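Local coordinates for protein methylxanthine N1-demethylase NdmA (Pseudomonas putida, PDB 6ICN) that catalyses the N1-demethylation of caffeine to theobromine and formaldehyde, acting as a Rieske non-heme iron oxygenase, at residues R32-P37 / Q351-A356; G218-V223 / R336-E341; A328-I333 / V361-R366. All blocks are in the same frame, centred on the assembly; numbering follows the deposited sequence.

Interaction 1. Residues R32-P37 / Q351-A356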
loop_
_atom_site.group_PDB
_atom_site.type_symbol
_atom_site.label_atom_id
_atom_site.label_comp_id
_atom_site.label_asym_id
_atom_site.label_seq_id
_atom_site.Cartn_x
_atom_site.Cartn_y
_atom_site.Cartn_z
ATOM N N ARG A 32 -31.688 0.736 -24.249
ATOM C CA ARG A 32 -30.887 1.491 -25.214
ATOM C C ARG A 32 -31.685 2.616 -25.860
ATOM O O ARG A 32 -31.093 3.551 -26.401
ATOM C CB ARG A 32 -30.334 0.558 -26.304
ATOM C CG ARG A 32 -29.409 -0.544 -25.777
ATOM C CD ARG A 32 -29.003 -1.543 -26.863
ATOM N NE ARG A 32 -28.358 -0.900 -28.006
ATOM C CZ ARG A 32 -27.044 -0.744 -28.124
ATOM N NH1 ARG A 32 -26.240 -1.201 -27.168
ATOM N NH2 ARG A 32 -26.536 -0.139 -29.194
ATOM N N HIS A 33 -33.017 2.562 -25.790
ATOM C CA HIS A 33 -33.845 3.578 -26.429
ATOM C C HIS A 33 -34.015 4.841 -25.608
ATOM O O HIS A 33 -34.572 5.816 -26.120
ATOM C CB HIS A 33 -35.223 2.970 -26.759
ATOM C CG HIS A 33 -35.150 1.954 -27.849
ATOM N ND1 HIS A 33 -35.382 2.271 -29.170
ATOM C CD2 HIS A 33 -34.790 0.648 -27.832
ATOM C CE1 HIS A 33 -35.198 1.201 -29.914
ATOM N NE2 HIS A 33 -34.844 0.201 -29.129
ATOM N N PHE A 34 -33.557 4.865 -24.354
ATOM C CA PHE A 34 -33.670 6.042 -23.503
ATOM C C PHE A 34 -32.373 6.844 -23.510
ATOM O O PHE A 34 -31.301 6.339 -23.854
ATOM C CB PHE A 34 -34.000 5.643 -22.066
ATOM C CG PHE A 34 -35.366 5.038 -21.908
ATOM C CD1 PHE A 34 -36.490 5.857 -21.885
ATOM C CD2 PHE A 34 -35.513 3.666 -21.752
ATOM C CE1 PHE A 34 -37.766 5.305 -21.740
ATOM C CE2 PHE A 34 -36.779 3.108 -21.602
ATOM C CZ PHE A 34 -37.895 3.940 -21.588
ATOM N N TRP A 35 -32.501 8.114 -23.148
ATOM C CA TRP A 35 -31.341 8.951 -22.839
ATOM C C TRP A 35 -30.811 8.615 -21.454
ATOM O O TRP A 35 -31.570 8.598 -20.480
ATOM C CB TRP A 35 -31.722 10.432 -22.890
ATOM C CG TRP A 35 -32.109 10.925 -24.268
ATOM C CD1 TRP A 35 -33.352 10.849 -24.857
ATOM C CD2 TRP A 35 -31.254 11.571 -25.222
ATOM N NE1 TRP A 35 -33.309 11.403 -26.121
ATOM C CE2 TRP A 35 -32.037 11.856 -26.364
ATOM C CE3 TRP A 35 -29.904 11.937 -25.221
ATOM C CZ2 TRP A 35 -31.513 12.499 -27.486
ATOM C CZ3 TRP A 35 -29.384 12.569 -26.342
ATOM C CH2 TRP A 35 -30.195 12.859 -27.451
ATOM N N HIS A 36 -29.498 8.408 -21.355
ATOM C CA HIS A 36 -28.860 8.183 -20.069
ATOM C C HIS A 36 -27.703 9.156 -19.895
ATOM O O HIS A 36 -26.960 9.400 -20.845
ATOM C CB HIS A 36 -28.319 6.751 -19.957
ATOM C CG HIS A 36 -29.363 5.688 -20.151
ATOM N ND1 HIS A 36 -30.277 5.356 -19.171
ATOM C CD2 HIS A 36 -29.616 4.872 -21.200
ATOM C CE1 HIS A 36 -31.067 4.394 -19.623
ATOM N NE2 HIS A 36 -30.687 4.079 -20.852
ATOM N N PRO A 37 -27.491 9.668 -18.680
ATOM C CA PRO A 37 -26.320 10.522 -18.432
ATOM C C PRO A 37 -25.081 9.651 -18.348
ATOM O O PRO A 37 -25.119 8.542 -17.807
ATOM C CB PRO A 37 -26.637 11.163 -17.075
ATOM C CG PRO A 37 -27.427 10.060 -16.349
ATOM C CD PRO A 37 -28.215 9.330 -17.436
ATOM N N GLN A 351 -44.318 1.585 -32.319
ATOM C CA GLN A 351 -45.621 2.122 -31.955
ATOM C C GLN A 351 -46.097 1.582 -30.606
ATOM O O GLN A 351 -46.635 2.337 -29.789
ATOM C CB GLN A 351 -46.625 1.813 -33.074
ATOM C CG GLN A 351 -46.863 0.317 -33.347
ATOM C CD GLN A 351 -45.580 -0.498 -33.598
ATOM O OE1 GLN A 351 -44.801 -0.202 -34.528
ATOM N NE2 GLN A 351 -45.345 -1.514 -32.747
ATOM N N ALA A 352 -45.912 0.285 -30.352
ATOM C CA ALA A 352 -46.302 -0.277 -29.057
ATOM C C ALA A 352 -45.503 0.353 -27.923
ATOM O O ALA A 352 -46.062 0.708 -26.875
ATOM C CB ALA A 352 -46.104 -1.789 -29.055
ATOM N N PHE A 353 -44.191 0.502 -28.124
ATOM C CA PHE A 353 -43.341 1.120 -27.107
ATOM C C PHE A 353 -43.769 2.557 -26.828
ATOM O O PHE A 353 -43.879 2.966 -25.668
ATOM C CB PHE A 353 -41.879 1.054 -27.560
ATOM C CG PHE A 353 -40.891 1.509 -26.512
ATOM C CD1 PHE A 353 -40.448 0.626 -25.544
ATOM C CD2 PHE A 353 -40.403 2.808 -26.514
ATOM C CE1 PHE A 353 -39.528 1.033 -24.583
ATOM C CE2 PHE A 353 -39.480 3.220 -25.568
ATOM C CZ PHE A 353 -39.052 2.328 -24.603
ATOM N N ARG A 354 -44.023 3.343 -27.880
ATOM C CA ARG A 354 -44.444 4.724 -27.679
ATOM C C ARG A 354 -45.717 4.809 -26.841
ATOM O O ARG A 354 -45.842 5.677 -25.968
ATOM C CB ARG A 354 -44.647 5.405 -29.036
ATOM C CG ARG A 354 -45.184 6.812 -28.928
ATOM C CD ARG A 354 -45.498 7.364 -30.313
ATOM N NE ARG A 354 -44.317 7.990 -30.887
ATOM C CZ ARG A 354 -43.987 9.261 -30.669
ATOM N NH1 ARG A 354 -44.765 10.019 -29.901
ATOM N NH2 ARG A 354 -42.888 9.767 -31.219
ATOM N N SER A 355 -46.671 3.904 -27.084
ATOM C CA SER A 355 -47.910 3.912 -26.313
ATOM C C SER A 355 -47.669 3.527 -24.855
ATOM O O SER A 355 -48.178 4.179 -23.939
ATOM C CB SER A 355 -48.920 2.965 -26.956
ATOM O OG SER A 355 -49.280 3.449 -28.243
ATOM N N ALA A 356 -46.908 2.460 -24.631
ATOM C CA ALA A 356 -46.597 2.038 -23.266
ATOM C C ALA A 356 -45.921 3.156 -22.476
ATOM O O ALA A 356 -46.231 3.374 -21.298
ATOM C CB ALA A 356 -45.716 0.794 -23.302
#
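An aromatic cluster of His33, Phe34 and Phe353 joins the Rieske domain to the C-terminal helices. His33 and Phe34 lead into strand 35-40, an outer strand of the six-stranded antiparallel Rieske sheet. Phe353 reaches them from helix 350-358. The backbones stay well apart, with the CA atoms of His33 and Phe353 9.8 Å from each other, so the rings span the distance. Phe353 has its CG anti to the backbone N (chi1 -173°), which carries the ring out from the helix toward 32-37. Its far atom CZ meets CZ of Phe34 at 3.6 Å. The neighbouring Phe34 CE2 is 3.8 Å from the same Phe353 CZ and lies in the plane of the Phe353 ring, at its edge. The two rings meet obliquely, with their planes inclined at 56° and their centroids 5.7 Å apart. His33 takes a looser part. Its CB is 4.4 Å from Phe353 CE2, and its imidazole plane stands at 44° to the phenyl ring.

The cluster continues beyond these residues. Phe149 stacks on the His33 ring and also meets Phe353, while His346 of helix 330-348 meets His33. The carbonyl O of His33 is hydrogen-bonded to Thr152 OG1.

All three touching residues are buried, yet the two segments cover only 115 Å² of each other's surface in total. The atoms that touch are all carbon. The contact therefore rests on dispersion and on exclusion of water, and Phe149 and His346 extend the aromatic packing around it.

Interaction 2. Residues G218-V223 / R336-E341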
loop_
_atom_site.group_PDB
_atom_site.type_symbol
_atom_site.label_atom_id
_atom_site.label_comp_id
_atom_site.label_asym_id
_atom_site.label_seq_id
_atom_site.Cartn_x
_atom_site.Cartn_y
_atom_site.Cartn_z
ATOM N N GLY A 218 -44.648 9.883 -19.937
ATOM C CA GLY A 218 -43.491 9.052 -19.648
ATOM C C GLY A 218 -42.881 9.271 -18.280
ATOM O O GLY A 218 -41.723 8.882 -18.057
ATOM N N GLN A 219 -43.627 9.875 -17.359
ATOM C CA GLN A 219 -43.180 10.146 -16.002
ATOM C C GLN A 219 -44.131 9.506 -15.004
ATOM O O GLN A 219 -45.345 9.467 -15.227
ATOM C CB GLN A 219 -43.112 11.650 -15.723
ATOM C CG GLN A 219 -42.392 12.444 -16.811
ATOM C CD GLN A 219 -42.681 13.928 -16.720
ATOM O OE1 GLN A 219 -43.641 14.345 -16.075
ATOM N NE2 GLN A 219 -41.851 14.733 -17.369
ATOM N N PHE A 220 -43.582 9.010 -13.896
ATOM C CA PHE A 220 -44.388 8.703 -12.726
ATOM C C PHE A 220 -44.483 9.955 -11.866
ATOM O O PHE A 220 -43.459 10.572 -11.545
ATOM C CB PHE A 220 -43.773 7.551 -11.924
ATOM C CG PHE A 220 -44.567 6.270 -11.971
ATOM C CD1 PHE A 220 -45.954 6.295 -12.024
ATOM C CD2 PHE A 220 -43.926 5.035 -11.927
ATOM C CE1 PHE A 220 -46.691 5.109 -12.052
ATOM C CE2 PHE A 220 -44.663 3.841 -11.962
ATOM C CZ PHE A 220 -46.040 3.887 -12.027
ATOM N N ARG A 221 -45.705 10.335 -11.487
ATOM C CA ARG A 221 -45.929 11.489 -10.627
ATOM C C ARG A 221 -46.677 11.058 -9.376
ATOM O O ARG A 221 -47.693 10.354 -9.467
ATOM C CB ARG A 221 -46.710 12.587 -11.360
ATOM C CG ARG A 221 -46.029 13.072 -12.627
ATOM C CD ARG A 221 -46.621 14.362 -13.112
ATOM N NE ARG A 221 -46.001 14.773 -14.363
ATOM C CZ ARG A 221 -46.294 15.901 -14.998
ATOM N NH1 ARG A 221 -47.198 16.727 -14.487
ATOM N NH2 ARG A 221 -45.679 16.205 -16.133
ATOM N N PHE A 222 -46.172 11.470 -8.213
ATOM C CA PHE A 222 -46.829 11.169 -6.943
ATOM C C PHE A 222 -46.305 12.112 -5.863
ATOM O O PHE A 222 -45.208 12.670 -5.982
ATOM C CB PHE A 222 -46.658 9.688 -6.538
ATOM C CG PHE A 222 -45.227 9.169 -6.597
ATOM C CD1 PHE A 222 -44.709 8.633 -7.772
ATOM C CD2 PHE A 222 -44.438 9.169 -5.461
ATOM C CE1 PHE A 222 -43.396 8.136 -7.814
ATOM C CE2 PHE A 222 -43.124 8.678 -5.485
ATOM C CZ PHE A 222 -42.603 8.168 -6.664
ATOM N N VAL A 223 -47.115 12.292 -4.811
ATOM C CA VAL A 223 -46.857 13.254 -3.739
ATOM C C VAL A 223 -46.925 12.558 -2.381
ATOM O O VAL A 223 -47.785 11.698 -2.155
ATOM C CB VAL A 223 -47.852 14.434 -3.806
ATOM C CG1 VAL A 223 -47.606 15.430 -2.677
ATOM C CG2 VAL A 223 -47.764 15.128 -5.156
ATOM N N ARG A 336 -41.901 -1.628 -11.069
ATOM C CA ARG A 336 -41.565 -2.885 -11.718
ATOM C C ARG A 336 -42.589 -3.248 -12.788
ATOM O O ARG A 336 -42.227 -3.762 -13.851
ATOM C CB ARG A 336 -41.458 -3.987 -10.667
ATOM C CG ARG A 336 -40.270 -3.788 -9.717
ATOM C CD ARG A 336 -40.249 -4.831 -8.594
ATOM N NE ARG A 336 -39.060 -4.632 -7.764
ATOM C CZ ARG A 336 -38.557 -5.521 -6.907
ATOM N NH1 ARG A 336 -39.128 -6.714 -6.734
ATOM N NH2 ARG A 336 -37.473 -5.202 -6.211
ATOM N N LYS A 337 -43.867 -2.967 -12.517
ATOM C CA LYS A 337 -44.932 -3.247 -13.475
ATOM C C LYS A 337 -44.750 -2.443 -14.759
ATOM O O LYS A 337 -44.849 -2.990 -15.868
ATOM C CB LYS A 337 -46.286 -2.934 -12.839
ATOM C CG LYS A 337 -47.480 -3.164 -13.775
ATOM C CD LYS A 337 -48.773 -2.918 -13.025
ATOM C CE LYS A 337 -49.961 -2.965 -13.974
ATOM N NZ LYS A 337 -51.229 -2.785 -13.218
ATOM N N TRP A 338 -44.471 -1.139 -14.625
ATOM C CA TRP A 338 -44.278 -0.317 -15.818
ATOM C C TRP A 338 -43.037 -0.748 -16.593
ATOM O O TRP A 338 -43.071 -0.848 -17.823
ATOM C CB TRP A 338 -44.199 1.162 -15.443
ATOM C CG TRP A 338 -44.454 2.103 -16.611
ATOM C CD1 TRP A 338 -44.659 1.774 -17.919
ATOM C CD2 TRP A 338 -44.533 3.526 -16.538
ATOM N NE1 TRP A 338 -44.877 2.916 -18.674
ATOM C CE2 TRP A 338 -44.810 4.004 -17.844
ATOM C CE3 TRP A 338 -44.424 4.443 -15.491
ATOM C CZ2 TRP A 338 -44.939 5.362 -18.123
ATOM C CZ3 TRP A 338 -44.562 5.786 -15.757
ATOM C CH2 TRP A 338 -44.818 6.240 -17.076
ATOM N N LEU A 339 -41.922 -1.019 -15.897
ATOM C CA LEU A 339 -40.736 -1.489 -16.609
ATOM C C LEU A 339 -41.026 -2.765 -17.397
ATOM O O LEU A 339 -40.567 -2.921 -18.536
ATOM C CB LEU A 339 -39.579 -1.734 -15.637
ATOM C CG LEU A 339 -38.919 -0.519 -15.006
ATOM C CD1 LEU A 339 -37.712 -0.985 -14.170
ATOM C CD2 LEU A 339 -38.479 0.484 -16.047
ATOM N N ARG A 340 -41.771 -3.701 -16.797
ATOM C CA ARG A 340 -42.160 -4.929 -17.493
ATOM C C ARG A 340 -42.953 -4.613 -18.759
ATOM O O ARG A 340 -42.708 -5.211 -19.818
ATOM C CB ARG A 340 -42.980 -5.850 -16.559
ATOM C CG ARG A 340 -43.246 -7.272 -17.129
ATOM C CD ARG A 340 -44.125 -8.168 -16.223
ATOM N NE ARG A 340 -44.054 -7.773 -14.809
ATOM C CZ ARG A 340 -45.092 -7.440 -14.032
ATOM N NH1 ARG A 340 -46.335 -7.393 -14.522
ATOM N NH2 ARG A 340 -44.848 -7.133 -12.748
ATOM N N GLU A 341 -43.887 -3.663 -18.664
ATOM C CA GLU A 341 -44.694 -3.284 -19.825
ATOM C C GLU A 341 -43.827 -2.667 -20.913
ATOM O O GLU A 341 -44.061 -2.893 -22.107
ATOM C CB GLU A 341 -45.782 -2.299 -19.416
ATOM C CG GLU A 341 -46.878 -2.885 -18.532
ATOM C CD GLU A 341 -47.844 -1.824 -18.059
ATOM O OE1 GLU A 341 -47.863 -0.723 -18.660
ATOM O OE2 GLU A 341 -48.591 -2.071 -17.092
#
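A T-shaped pair, Trp338 on Phe220, packs helix 330-348 against the antiparallel sheet of the catalytic domain. The arrangement is consistent with the helix-grip fold of Rieske oxygenases. The edge of the indole six-membered ring points at one face of Phe220, with planes at 78° and centroids 4.9 Å apart. Trp338 CE3 leads. It sits off-centre over the phenyl ring, toward the rim, 3.6 Å from Phe220 CE2. Trp338 CZ3 follows at 3.8 Å from Phe220 CG. The CZ3-CH2 end of the indole edge lies against the backbone: Trp338 CH2 is 3.8 Å from Gly218 C and equally far from Gln219 O. The indole swings out from the helix with chi1 at -161°, CG opposite the backbone N, which carries it across to the strand.

Were Phe220 an alanine, the edge of Trp338 at CE3 would probably lose the aromatic face it packs on, and a gap would be left there.

Gln219 points its CB away from the helix. Gln219 OE1 is gripped side-on by Arg221, at 2.9 Å from NE and 2.8 Å from NH2. Both bonds run close to the guanidinium plane and end on one oxygen.

Trp338 NE1 is hydrogen-bonded to Ala356 O, so the indole also holds helix 350-358. Arg215 of strand 214-216 makes a cation-pi contact with Trp338 and a salt bridge to Glu341. Strand 219-225 itself runs between strands 214-216 and 239-246, with helix 330-348 packed on its Phe220 side.

Interaction 3. Residues A328-I333 / V361-R366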
loop_
_atom_site.group_PDB
_atom_site.type_symbol
_atom_site.label_atom_id
_atom_site.label_comp_id
_atom_site.label_asym_id
_atom_site.label_seq_id
_atom_site.Cartn_x
_atom_site.Cartn_y
_atom_site.Cartn_z
ATOM N N ALA A 328 -47.042 -1.550 1.573
ATOM C CA ALA A 328 -46.234 -0.336 1.634
ATOM C C ALA A 328 -45.252 -0.210 0.474
ATOM O O ALA A 328 -44.646 0.859 0.304
ATOM C CB ALA A 328 -45.460 -0.288 2.954
ATOM N N ASP A 329 -45.056 -1.273 -0.301
ATOM C CA ASP A 329 -44.139 -1.265 -1.436
ATOM C C ASP A 329 -44.778 -0.746 -2.716
ATOM O O ASP A 329 -44.253 -1.030 -3.796
ATOM C CB ASP A 329 -43.609 -2.674 -1.697
ATOM C CG ASP A 329 -42.690 -3.172 -0.597
ATOM O OD1 ASP A 329 -41.913 -2.347 -0.074
ATOM O OD2 ASP A 329 -42.756 -4.376 -0.289
ATOM N N LYS A 330 -45.904 -0.022 -2.625
ATOM C CA LYS A 330 -46.655 0.360 -3.827
ATOM C C LYS A 330 -45.771 0.976 -4.909
ATOM O O LYS A 330 -45.856 0.590 -6.079
ATOM C CB LYS A 330 -47.769 1.341 -3.482
ATOM C CG LYS A 330 -48.572 1.691 -4.756
ATOM C CD LYS A 330 -49.706 2.634 -4.503
ATOM C CE LYS A 330 -50.426 2.936 -5.815
ATOM N NZ LYS A 330 -51.557 3.856 -5.559
ATOM N N VAL A 331 -44.918 1.937 -4.538
ATOM C CA VAL A 331 -44.090 2.604 -5.546
ATOM C C VAL A 331 -43.206 1.592 -6.269
ATOM O O VAL A 331 -43.141 1.568 -7.507
ATOM C CB VAL A 331 -43.273 3.738 -4.904
ATOM C CG1 VAL A 331 -42.270 4.293 -5.903
ATOM C CG2 VAL A 331 -44.193 4.868 -4.388
ATOM N N SER A 332 -42.518 0.729 -5.509
ATOM C CA SER A 332 -41.698 -0.327 -6.103
ATOM C C SER A 332 -42.509 -1.252 -7.013
ATOM O O SER A 332 -42.077 -1.619 -8.120
ATOM C CB SER A 332 -41.052 -1.138 -4.978
ATOM O OG SER A 332 -40.517 -2.323 -5.499
ATOM N N ILE A 333 -43.681 -1.674 -6.543
ATOM C CA ILE A 333 -44.504 -2.598 -7.316
ATOM C C ILE A 333 -44.913 -1.965 -8.637
ATOM O O ILE A 333 -44.804 -2.589 -9.698
ATOM C CB ILE A 333 -45.740 -3.017 -6.500
ATOM C CG1 ILE A 333 -45.323 -3.813 -5.261
ATOM C CG2 ILE A 333 -46.672 -3.854 -7.356
ATOM C CD1 ILE A 333 -46.441 -3.907 -4.212
ATOM N N VAL A 361 -51.989 7.354 -17.483
ATOM C CA VAL A 361 -52.746 6.509 -16.564
ATOM C C VAL A 361 -52.875 7.276 -15.259
ATOM O O VAL A 361 -51.916 7.378 -14.485
ATOM C CB VAL A 361 -52.085 5.140 -16.324
ATOM C CG1 VAL A 361 -52.935 4.324 -15.345
ATOM C CG2 VAL A 361 -51.859 4.387 -17.626
ATOM N N ILE A 362 -54.051 7.836 -15.007
ATOM C CA ILE A 362 -54.251 8.745 -13.889
ATOM C C ILE A 362 -55.040 8.016 -12.816
ATOM O O ILE A 362 -56.080 7.411 -13.105
ATOM C CB ILE A 362 -54.978 10.028 -14.330
ATOM C CG1 ILE A 362 -54.276 10.655 -15.540
ATOM C CG2 ILE A 362 -55.085 10.999 -13.174
ATOM C CD1 ILE A 362 -52.812 10.973 -15.317
ATOM N N GLU A 363 -54.550 8.061 -11.581
ATOM C CA GLU A 363 -55.359 7.592 -10.472
ATOM C C GLU A 363 -55.534 8.621 -9.362
ATOM O O GLU A 363 -56.376 8.410 -8.483
ATOM C CB GLU A 363 -54.796 6.274 -9.905
ATOM C CG GLU A 363 -53.594 6.405 -9.044
ATOM C CD GLU A 363 -52.958 5.051 -8.682
ATOM O OE1 GLU A 363 -52.396 4.959 -7.589
ATOM O OE2 GLU A 363 -53.005 4.091 -9.479
ATOM N N SER A 364 -54.813 9.743 -9.396
ATOM C CA SER A 364 -55.042 10.821 -8.452
ATOM C C SER A 364 -56.159 11.724 -8.974
ATOM O O SER A 364 -56.703 11.516 -10.061
ATOM C CB SER A 364 -53.763 11.620 -8.218
ATOM O OG SER A 364 -53.613 12.610 -9.222
ATOM N N ASP A 365 -56.505 12.748 -8.195
ATOM C CA ASP A 365 -57.540 13.697 -8.579
ATOM C C ASP A 365 -56.965 14.977 -9.186
ATOM O O ASP A 365 -57.648 16.007 -9.200
ATOM C CB ASP A 365 -58.420 14.033 -7.374
ATOM C CG ASP A 365 -57.677 14.814 -6.301
ATOM O OD1 ASP A 365 -56.426 14.834 -6.322
ATOM O OD2 ASP A 365 -58.349 15.408 -5.431
ATOM N N ARG A 366 -55.730 14.937 -9.675
ATOM C CA ARG A 366 -55.073 16.152 -10.129
ATOM C C ARG A 366 -55.339 16.402 -11.608
ATOM O O ARG A 366 -55.705 15.495 -12.363
ATOM C CB ARG A 366 -53.571 16.098 -9.851
ATOM C CG ARG A 366 -53.249 15.778 -8.401
ATOM C CD ARG A 366 -51.756 15.558 -8.207
ATOM N NE ARG A 366 -51.257 14.521 -9.101
ATOM C CZ ARG A 366 -50.513 13.484 -8.713
ATOM N NH1 ARG A 366 -50.179 13.347 -7.436
ATOM N NH2 ARG A 366 -50.086 12.587 -9.602
#
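Lys330 and Glu363 keep their CA atoms 13.1 Å apart, so the first turn of helix 330-348 and the irregular segment 361-366 are joined by side chains alone. The link is a salt bridge at the surface of the catalytic domain. Lys330 NZ donates to Glu363 OE1 at 2.5 Å. That is very short, and the exact length is doubtful. Lys330 is fully extended, with every torsion near 180°, and this stretch lets its ammonium group reach the loop. Glu363 comes from the opposite direction. Its CG stands between the backbone N and the carbonyl carbon (chi1 77°), and the chain then runs out straight. The contact is one-sided on the carboxylate. Glu363 OE2 stays 4.2 Å from Lys330 NZ, while Lys330 CE lies 3.3 Å from Glu363 OE1.

Both ends have a second partner in the loop before strand 214-216: Lys330 NZ bonds Val211 O, and Glu363 OE1 bonds Met213 N. Asp214 adds to this through Glu363 N, Ser364 OG and a salt bridge to Arg366. On the helix side, Asp329 OD2 is hydrogen-bonded to His82 NE2 of a neighbouring subunit, where His82 belongs to the iron-sulfur cluster pocket.

Asp329 holds the N-cap position, but its side chain makes no capping bond. Its carbonyl O accepts from Ile333 N in the first turn. The other segment is shaped by an ST turn. Ser364 OG accepts from Arg366 N at 3.2 Å, with an N-H...O angle of 155°. The same Ser364 OG sits over one face of the Arg366 guanidinium, 3.0 Å from NE, at an angle too poor for a hydrogen bond.

From the N terminus, segment 32-37 opens the widest loop, which interaction 1 closes only at 351-356. Interaction 2, from 218-223 to 336-341, falls wholly within that span. Interaction 3 starts at 328-333 and ends at 361-366, so it crosses both others. Helix 330-348 serves interactions 2 and 3, and helix 350-358 follows it into interaction 1. Interactions 1 and 2 touch where helix 350-358 meets Trp338. Interactions 2 and 3 touch through Phe222 with Val331 and at Arg366. Together they tie the Rieske sheet, the catalytic sheet and the C-terminal tail to two successive helices.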